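Local coordinates for Trypsin/factor XIIA inhibitor (Zea mays, PDB 1BEA), which inhibits mammalian trypsin potently and activated Hageman factor (factor XIIa) specifically, as a bifunctional amylase and serine protease inhibitor, at residues C44-A49 and E103-A107; C57-S61 and E114-I118; I62-G66 and R88-R92. All coordinates share one frame; numbering follows the deposited sequence.

Overall arrangement
Read from the N terminus, the chain passes through helix 18-29 and then forms helix 37-49, whose last turns supply one side of contact 1, and then helix 56-65, which supplies contact 2 and, further along, contact 3. The first loop to close is that of contact 3, where residues 88-92 open helix 88-95. Residues 103-107 then close contact 1, and residues 114-118 close contact 2. Contacts 1 and 2 therefore cross, while contact 3 falls within both of their loops. Two disulfides tie the segments after helix 88-95 back to the middle helices, and a salt-bridge network joins helix 56-65 to helix 88-95. Leu-48 touches Leu-60, and Ile-118 touches Met-64, linking contact 2 to both others.

Contact 1 (C44-A49 and E103-A107); sequences CCRELA and ECNLA
Cys-44 SG lies 4.5 Å from Cys-104 SG, but its own covalent partner is Cys-20, so helix 37-49 carries two neighbouring cysteines that serve different parts of the chain. The next residue makes the covalent crossing: Cys-45 SG and Cys-104 SG are 2.0 Å apart in a left-handed disulfide with a chi3 of -92°. On both cysteines the sulfur stands anti to the carbonyl carbon (chi1 -72° and -67°), and the two half-cystines approach the bond in much the same way. The disulfide is one of five in this cereal trypsin/alpha-amylase inhibitor. One turn further along, Leu-48 meets the irregular segment 103-107 through its stem and one branch: Leu-48 CB lies 3.9 Å from Leu-106 CD1, and Leu-48 CD2 is 4.3 Å from Cys-104 SG. Leu-48 also rests on Leu-17 and Leu-98, away from solvent. Ala-49 completes the row, with its CB 3.7 Å from Leu-106 CD2, so that the forked end of Leu-106 touches both Leu-48 and Ala-49. Backbone hydrogen bonds also join Cys-104 with Leu-98 and Leu-106 with Val-99. Across the contact itself the chemistry is one covalent bond plus apolar packing: the disulfide holds Cys-104 to the helix, while the side chain of Leu-106 contributes nonpolar contacts, which probably help settle the loop against it.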
loop_
_atom_site.group_PDB
_atom_site.type_symbol
_atom_site.label_atom_id
_atom_site.label_comp_id
_atom_site.label_asym_id
_atom_site.label_seq_id
_atom_site.Cartn_x
_atom_site.Cartn_y
_atom_site.Cartn_z
ATOM N N CYS A 44 2.497 4.064 -8.242
ATOM C CA CYS A 44 1.868 3.621 -7.010
ATOM C C CYS A 44 0.547 4.431 -6.827
ATOM O O CYS A 44 -0.525 3.894 -6.554
ATOM C CB CYS A 44 2.834 3.905 -5.867
ATOM S SG CYS A 44 2.047 3.993 -4.235
ATOM N N CYS A 45 0.653 5.743 -7.000
ATOM C CA CYS A 45 -0.487 6.643 -6.853
ATOM C C CYS A 45 -1.555 6.207 -7.803
ATOM O O CYS A 45 -2.685 6.027 -7.426
ATOM C CB CYS A 45 -0.083 8.078 -7.162
ATOM S SG CYS A 45 0.975 8.786 -5.842
ATOM N N ARG A 46 -1.186 6.035 -9.053
ATOM C CA ARG A 46 -2.142 5.583 -10.048
ATOM C C ARG A 46 -2.869 4.334 -9.575
ATOM O O ARG A 46 -4.083 4.233 -9.738
ATOM C CB ARG A 46 -1.408 5.297 -11.345
ATOM C CG ARG A 46 -2.254 5.416 -12.580
ATOM C CD ARG A 46 -2.948 4.096 -12.825
ATOM N NE ARG A 46 -2.482 3.451 -14.045
ATOM C CZ ARG A 46 -2.066 2.188 -14.115
ATOM N NH1 ARG A 46 -2.053 1.414 -13.026
ATOM N NH2 ARG A 46 -1.662 1.694 -15.283
ATOM N N GLU A 47 -2.148 3.378 -8.987
ATOM C CA GLU A 47 -2.772 2.138 -8.518
ATOM C C GLU A 47 -3.738 2.331 -7.336
ATOM O O GLU A 47 -4.782 1.657 -7.232
ATOM C CB GLU A 47 -1.686 1.131 -8.105
ATOM C CG GLU A 47 -1.203 0.313 -9.251
ATOM C CD GLU A 47 0.108 -0.400 -8.964
ATOM O OE1 GLU A 47 0.512 -0.493 -7.780
ATOM O OE2 GLU A 47 0.729 -0.872 -9.937
ATOM N N LEU A 48 -3.351 3.223 -6.430
ATOM C CA LEU A 48 -4.144 3.540 -5.257
ATOM C C LEU A 48 -5.421 4.280 -5.667
ATOM O O LEU A 48 -6.486 4.105 -5.074
ATOM C CB LEU A 48 -3.304 4.408 -4.313
ATOM C CG LEU A 48 -3.665 4.585 -2.820
ATOM C CD1 LEU A 48 -4.042 3.270 -2.140
ATOM C CD2 LEU A 48 -2.451 5.214 -2.126
ATOM N N ALA A 49 -5.333 5.104 -6.698
ATOM C CA ALA A 49 -6.517 5.814 -7.139
ATOM C C ALA A 49 -7.506 4.942 -7.906
ATOM O O ALA A 49 -8.702 5.298 -7.978
ATOM C CB ALA A 49 -6.131 6.969 -7.987
ATOM N N GLU A 103 2.117 12.824 -0.235
ATOM C CA GLU A 103 2.344 11.767 -1.183
ATOM C C GLU A 103 1.336 11.757 -2.326
ATOM O O GLU A 103 1.376 12.623 -3.162
ATOM C CB GLU A 103 2.390 10.449 -0.430
ATOM C CG GLU A 103 3.523 10.396 0.609
ATOM C CD GLU A 103 4.910 10.408 -0.036
ATOM O OE1 GLU A 103 5.046 9.972 -1.208
ATOM O OE2 GLU A 103 5.873 10.850 0.628
ATOM N N CYS A 104 0.414 10.804 -2.377
ATOM C CA CYS A 104 -0.509 10.740 -3.521
ATOM C C CYS A 104 -1.669 11.705 -3.483
ATOM O O CYS A 104 -2.297 11.965 -4.502
ATOM C CB CYS A 104 -1.070 9.313 -3.676
ATOM S SG CYS A 104 0.142 8.038 -4.161
ATOM N N ASN A 105 -1.956 12.228 -2.303
ATOM C CA ASN A 105 -3.076 13.147 -2.097
ATOM C C ASN A 105 -4.394 12.625 -2.648
ATOM O O ASN A 105 -5.006 13.221 -3.545
ATOM C CB ASN A 105 -2.807 14.508 -2.699
ATOM C CG ASN A 105 -3.703 15.548 -2.105
ATOM O OD1 ASN A 105 -3.817 16.643 -2.618
ATOM N ND2 ASN A 105 -4.351 15.204 -0.998
ATOM N N LEU A 106 -4.840 11.517 -2.075
ATOM C CA LEU A 106 -6.086 10.913 -2.519
ATOM C C LEU A 106 -7.096 10.828 -1.383
ATOM O O LEU A 106 -6.759 10.434 -0.262
ATOM C CB LEU A 106 -5.819 9.513 -3.056
ATOM C CG LEU A 106 -5.146 9.492 -4.418
ATOM C CD1 LEU A 106 -4.407 8.180 -4.605
ATOM C CD2 LEU A 106 -6.212 9.713 -5.477
ATOM N N ALA A 107 -8.336 11.188 -1.700
ATOM C CA ALA A 107 -9.424 11.154 -0.733
ATOM C C ALA A 107 -9.819 9.700 -0.376
ATOM O O ALA A 107 -9.749 8.793 -1.207
ATOM C CB ALA A 107 -10.649 11.927 -1.312
#

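Contact 2 (C57-S61 and E114-I118); sequences CTALS and ECPWI
Cys-57 and Cys-115 are joined by a disulfide, SG to SG 2.0 Å, that ties helix 56-65 to the chain's C-terminal segment in the cystine-rich, all-helical fold of the cereal trypsin/alpha-amylase inhibitors. Residues 114-118 belong to the region assigned as a C-terminal propeptide, yet here they are held covalently. The bond is left-handed (chi3 -92°), and Leu-60 CD1 makes a looser contact with Cys-115 SG, at 4.3 Å. Packing is tightest beside this bond, where Ile-118 presses its CG1 branch against the helix. Its CG1 sits 4.0 Å from Cys-57 CB, and its CD1 comes to 3.3 Å from Ser-61 CB, closer than two carbons usually approach, so the exact placing of that methyl is somewhat doubtful. With CG2 anti to the backbone N, the CG1 branch is left to turn toward the helix. The same CD1 methyl lies against one face of the Trp-117 ring, offset toward the rim. An alanine in place of Ile-118 lacks the CG1 branch and CG2, and is likely to open a gap beside Cys-57 and Ser-61 and take the methyl from the Trp-117 ring face.

The outer side is looser. Trp-117 is exposed and poorly ordered; Thr-58 OG1 is near the edge of its ring, 4.3 Å from CZ2. Cys-57 SG makes an oblique sulfur-aromatic contact with the five-membered ring. Polar linkage here passes through solvent: Ser-61 OG donates to a water at 2.7 Å, and the same water donates to Ile-118 O at 3.0 Å.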
loop_
_atom_site.group_PDB
_atom_site.type_symbol
_atom_site.label_atom_id
_atom_site.label_comp_id
_atom_site.label_asym_id
_atom_site.label_seq_id
_atom_site.Cartn_x
_atom_site.Cartn_y
_atom_site.Cartn_z
ATOM N N CYS A 57 -7.915 3.093 2.266
ATOM C CA CYS A 57 -7.149 2.825 3.496
ATOM C C CYS A 57 -6.985 1.323 3.754
ATOM O O CYS A 57 -5.975 0.848 4.277
ATOM C CB CYS A 57 -7.828 3.475 4.710
ATOM S SG CYS A 57 -7.882 5.302 4.751
ATOM N N THR A 58 -8.009 0.577 3.410
ATOM C CA THR A 58 -7.956 -0.847 3.589
ATOM C C THR A 58 -6.880 -1.427 2.665
ATOM O O THR A 58 -6.092 -2.274 3.067
ATOM C CB THR A 58 -9.330 -1.418 3.281
ATOM O OG1 THR A 58 -10.269 -0.851 4.201
ATOM C CG2 THR A 58 -9.364 -2.925 3.451
ATOM N N ALA A 59 -6.843 -0.968 1.421
ATOM C CA ALA A 59 -5.847 -1.458 0.488
ATOM C C ALA A 59 -4.469 -1.197 1.132
ATOM O O ALA A 59 -3.649 -2.100 1.208
ATOM C CB ALA A 59 -5.982 -0.710 -0.768
ATOM N N LEU A 60 -4.242 0.033 1.604
ATOM C CA LEU A 60 -2.991 0.417 2.265
ATOM C C LEU A 60 -2.686 -0.547 3.396
ATOM O O LEU A 60 -1.564 -1.091 3.555
ATOM C CB LEU A 60 -3.133 1.803 2.879
ATOM C CG LEU A 60 -2.736 2.973 2.020
ATOM C CD1 LEU A 60 -2.360 4.195 2.873
ATOM C CD2 LEU A 60 -1.583 2.515 1.175
ATOM N N SER A 61 -3.692 -0.769 4.218
ATOM C CA SER A 61 -3.522 -1.683 5.320
ATOM C C SER A 61 -3.156 -3.115 4.854
ATOM O O SER A 61 -2.316 -3.801 5.435
ATOM C CB SER A 61 -4.788 -1.690 6.133
ATOM O OG SER A 61 -4.664 -2.581 7.219
ATOM N N GLU A 114 -6.566 11.195 4.254
ATOM C CA GLU A 114 -5.887 10.613 5.372
ATOM C C GLU A 114 -6.575 9.372 5.840
ATOM O O GLU A 114 -7.795 9.241 5.696
ATOM C CB GLU A 114 -5.784 11.586 6.521
ATOM C CG GLU A 114 -6.906 11.410 7.510
ATOM C CD GLU A 114 -7.097 12.650 8.344
ATOM O OE1 GLU A 114 -6.239 13.560 8.212
ATOM O OE2 GLU A 114 -8.088 12.717 9.118
ATOM N N CYS A 115 -5.747 8.490 6.406
ATOM C CA CYS A 115 -6.122 7.178 6.940
ATOM C C CYS A 115 -5.705 7.119 8.390
ATOM O O CYS A 115 -4.696 6.532 8.742
ATOM C CB CYS A 115 -5.393 6.078 6.178
ATOM S SG CYS A 115 -5.989 5.930 4.473
ATOM N N PRO A 116 -6.515 7.709 9.254
ATOM C CA PRO A 116 -6.324 7.805 10.712
ATOM C C PRO A 116 -6.098 6.538 11.562
ATOM O O PRO A 116 -5.490 6.591 12.638
ATOM C CB PRO A 116 -7.555 8.602 11.189
ATOM C CG PRO A 116 -8.552 8.532 10.038
ATOM C CD PRO A 116 -7.754 8.356 8.787
ATOM N N TRP A 117 -6.559 5.400 11.082
ATOM C CA TRP A 117 -6.423 4.190 11.870
ATOM C C TRP A 117 -5.365 3.245 11.339
ATOM O O TRP A 117 -4.893 2.389 12.069
ATOM C CB TRP A 117 -7.764 3.471 11.890
ATOM C CG TRP A 117 -8.149 2.991 10.518
ATOM C CD1 TRP A 117 -8.813 3.698 9.542
ATOM C CD2 TRP A 117 -7.896 1.690 9.968
ATOM N NE1 TRP A 117 -8.993 2.915 8.423
ATOM C CE2 TRP A 117 -8.442 1.678 8.652
ATOM C CE3 TRP A 117 -7.264 0.528 10.457
ATOM C CZ2 TRP A 117 -8.374 0.550 7.820
ATOM C CZ3 TRP A 117 -7.196 -0.595 9.630
ATOM C CH2 TRP A 117 -7.750 -0.574 8.324
ATOM N N ILE A 118 -5.019 3.417 10.066
ATOM C CA ILE A 118 -4.055 2.583 9.360
ATOM C C ILE A 118 -2.843 2.183 10.167
ATOM O O ILE A 118 -2.714 1.033 10.579
ATOM C CB ILE A 118 -3.599 3.274 8.034
ATOM C CG1 ILE A 118 -4.577 2.915 6.934
ATOM C CG2 ILE A 118 -2.234 2.788 7.577
ATOM C CD1 ILE A 118 -5.065 1.512 7.046
HETATM O O HOH W 1 -2.874 -1.468 8.904
#

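Contact 3 (I62-G66 and R88-R92); sequences ILMDG and REVQR
Arg-92, Met-64 and Asp-65 carry most of this contact, a salt-bridge network that joins the C-terminal turn of helix 56-65 to the beginning of helix 88-95. Arg-92 grips Asp-65 side-on: NE reaches OD1 at 2.6 Å and NH2 reaches OD2 at 2.7 Å, each on the syn side, with the carboxylate and guanidinium planes only 3° apart. A bend at chi3 (115°) swings the arginine's end across to the acid. Arg-88 comes to the same carboxylate differently. Its extended chain delivers NH1 and NH2 end-on, both to Asp-65 OD1, with its guanidinium nearly perpendicular to the carboxylate; NH2 lies 3.0 Å from OD1. Three nitrogens thus converge on one oxygen, and the two positive groups probably favour the charged form of the acid. Arg-88 NH1 also donates to Met-64 O at 2.8 Å, from above the carbonyl plane, and to Leu-80 O, so it binds the helix end and a loop at once. Met-64 adds an apolar cover, its bent chain meeting that of Arg-92 at about a right angle. Its CE methyl sits over the centre of the Arg-92 guanidinium, 3.3 Å from CZ.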
loop_
_atom_site.group_PDB
_atom_site.type_symbol
_atom_site.label_atom_id
_atom_site.label_comp_id
_atom_site.label_asym_id
_atom_site.label_seq_id
_atom_site.Cartn_x
_atom_site.Cartn_y
_atom_site.Cartn_z
ATOM N N ILE A 62 -3.780 -3.588 3.798
ATOM C CA ILE A 62 -3.445 -4.926 3.347
ATOM C C ILE A 62 -1.991 -4.913 2.891
ATOM O O ILE A 62 -1.227 -5.810 3.175
ATOM C CB ILE A 62 -4.399 -5.322 2.228
ATOM C CG1 ILE A 62 -5.755 -5.643 2.872
ATOM C CG2 ILE A 62 -3.812 -6.494 1.390
ATOM C CD1 ILE A 62 -6.898 -5.941 1.919
ATOM N N LEU A 63 -1.594 -3.859 2.210
ATOM C CA LEU A 63 -0.235 -3.794 1.767
ATOM C C LEU A 63 0.706 -3.737 2.956
ATOM O O LEU A 63 1.721 -4.434 2.956
ATOM C CB LEU A 63 -0.019 -2.579 0.847
ATOM C CG LEU A 63 1.452 -2.369 0.478
ATOM C CD1 LEU A 63 1.787 -3.377 -0.660
ATOM C CD2 LEU A 63 1.779 -0.898 0.069
ATOM N N MET A 64 0.384 -2.971 3.997
ATOM C CA MET A 64 1.314 -2.883 5.115
ATOM C C MET A 64 1.419 -4.180 5.911
ATOM O O MET A 64 2.507 -4.739 6.151
ATOM C CB MET A 64 0.882 -1.799 6.087
ATOM C CG MET A 64 1.030 -0.375 5.618
ATOM S SD MET A 64 0.009 0.835 6.613
ATOM C CE MET A 64 0.720 0.618 8.289
ATOM N N ASP A 65 0.266 -4.672 6.328
ATOM C CA ASP A 65 0.232 -5.854 7.170
ATOM C C ASP A 65 -0.343 -7.149 6.630
ATOM O O ASP A 65 -0.281 -8.170 7.298
ATOM C CB ASP A 65 -0.443 -5.457 8.481
ATOM C CG ASP A 65 0.076 -4.119 8.973
ATOM O OD1 ASP A 65 1.283 -3.874 8.771
ATOM O OD2 ASP A 65 -0.689 -3.303 9.518
ATOM N N GLY A 66 -0.877 -7.114 5.420
ATOM C CA GLY A 66 -1.413 -8.314 4.813
ATOM C C GLY A 66 -2.842 -8.657 5.208
ATOM O O GLY A 66 -3.432 -8.082 6.136
ATOM N N ARG A 88 10.631 -4.472 8.819
ATOM C CA ARG A 88 9.259 -4.232 8.400
ATOM C C ARG A 88 8.652 -2.991 9.041
ATOM O O ARG A 88 7.906 -2.268 8.393
ATOM C CB ARG A 88 8.442 -5.480 8.693
ATOM C CG ARG A 88 7.239 -5.273 9.488
ATOM C CD ARG A 88 6.390 -6.497 9.432
ATOM N NE ARG A 88 5.189 -6.251 10.209
ATOM C CZ ARG A 88 4.097 -5.722 9.697
ATOM N NH1 ARG A 88 4.040 -5.384 8.411
ATOM N NH2 ARG A 88 3.075 -5.508 10.492
ATOM N N GLU A 89 9.023 -2.716 10.290
ATOM C CA GLU A 89 8.526 -1.539 11.002
ATOM C C GLU A 89 8.944 -0.232 10.334
ATOM O O GLU A 89 8.244 0.798 10.405
ATOM C CB GLU A 89 9.015 -1.542 12.461
ATOM C CG GLU A 89 10.273 -2.362 12.711
ATOM C CD GLU A 89 9.981 -3.841 12.964
ATOM O OE1 GLU A 89 9.013 -4.167 13.692
ATOM O OE2 GLU A 89 10.725 -4.694 12.434
ATOM N N VAL A 90 10.106 -0.246 9.708
ATOM C CA VAL A 90 10.553 0.955 9.040
ATOM C C VAL A 90 9.745 1.247 7.784
ATOM O O VAL A 90 9.420 2.392 7.508
ATOM C CB VAL A 90 12.009 0.859 8.627
ATOM C CG1 VAL A 90 12.521 2.250 8.297
ATOM C CG2 VAL A 90 12.835 0.226 9.752
ATOM N N GLN A 91 9.424 0.211 7.016
ATOM C CA GLN A 91 8.680 0.417 5.779
ATOM C C GLN A 91 7.214 0.793 6.034
ATOM O O GLN A 91 6.637 1.586 5.300
ATOM C CB GLN A 91 8.779 -0.847 4.933
ATOM C CG GLN A 91 10.113 -1.538 4.999
ATOM C CD GLN A 91 10.014 -2.916 4.412
ATOM O OE1 GLN A 91 9.349 -3.103 3.407
ATOM N NE2 GLN A 91 10.655 -3.897 5.043
ATOM N N ARG A 92 6.634 0.221 7.086
ATOM C CA ARG A 92 5.253 0.476 7.515
ATOM C C ARG A 92 4.969 1.962 7.750
ATOM O O ARG A 92 3.974 2.536 7.260
ATOM C CB ARG A 92 4.994 -0.222 8.834
ATOM C CG ARG A 92 4.322 -1.549 8.743
ATOM C CD ARG A 92 3.908 -2.000 10.131
ATOM N NE ARG A 92 2.459 -2.095 10.299
ATOM C CZ ARG A 92 1.695 -1.173 10.863
ATOM N NH1 ARG A 92 2.213 -0.056 11.316
ATOM N NH2 ARG A 92 0.414 -1.390 11.026
#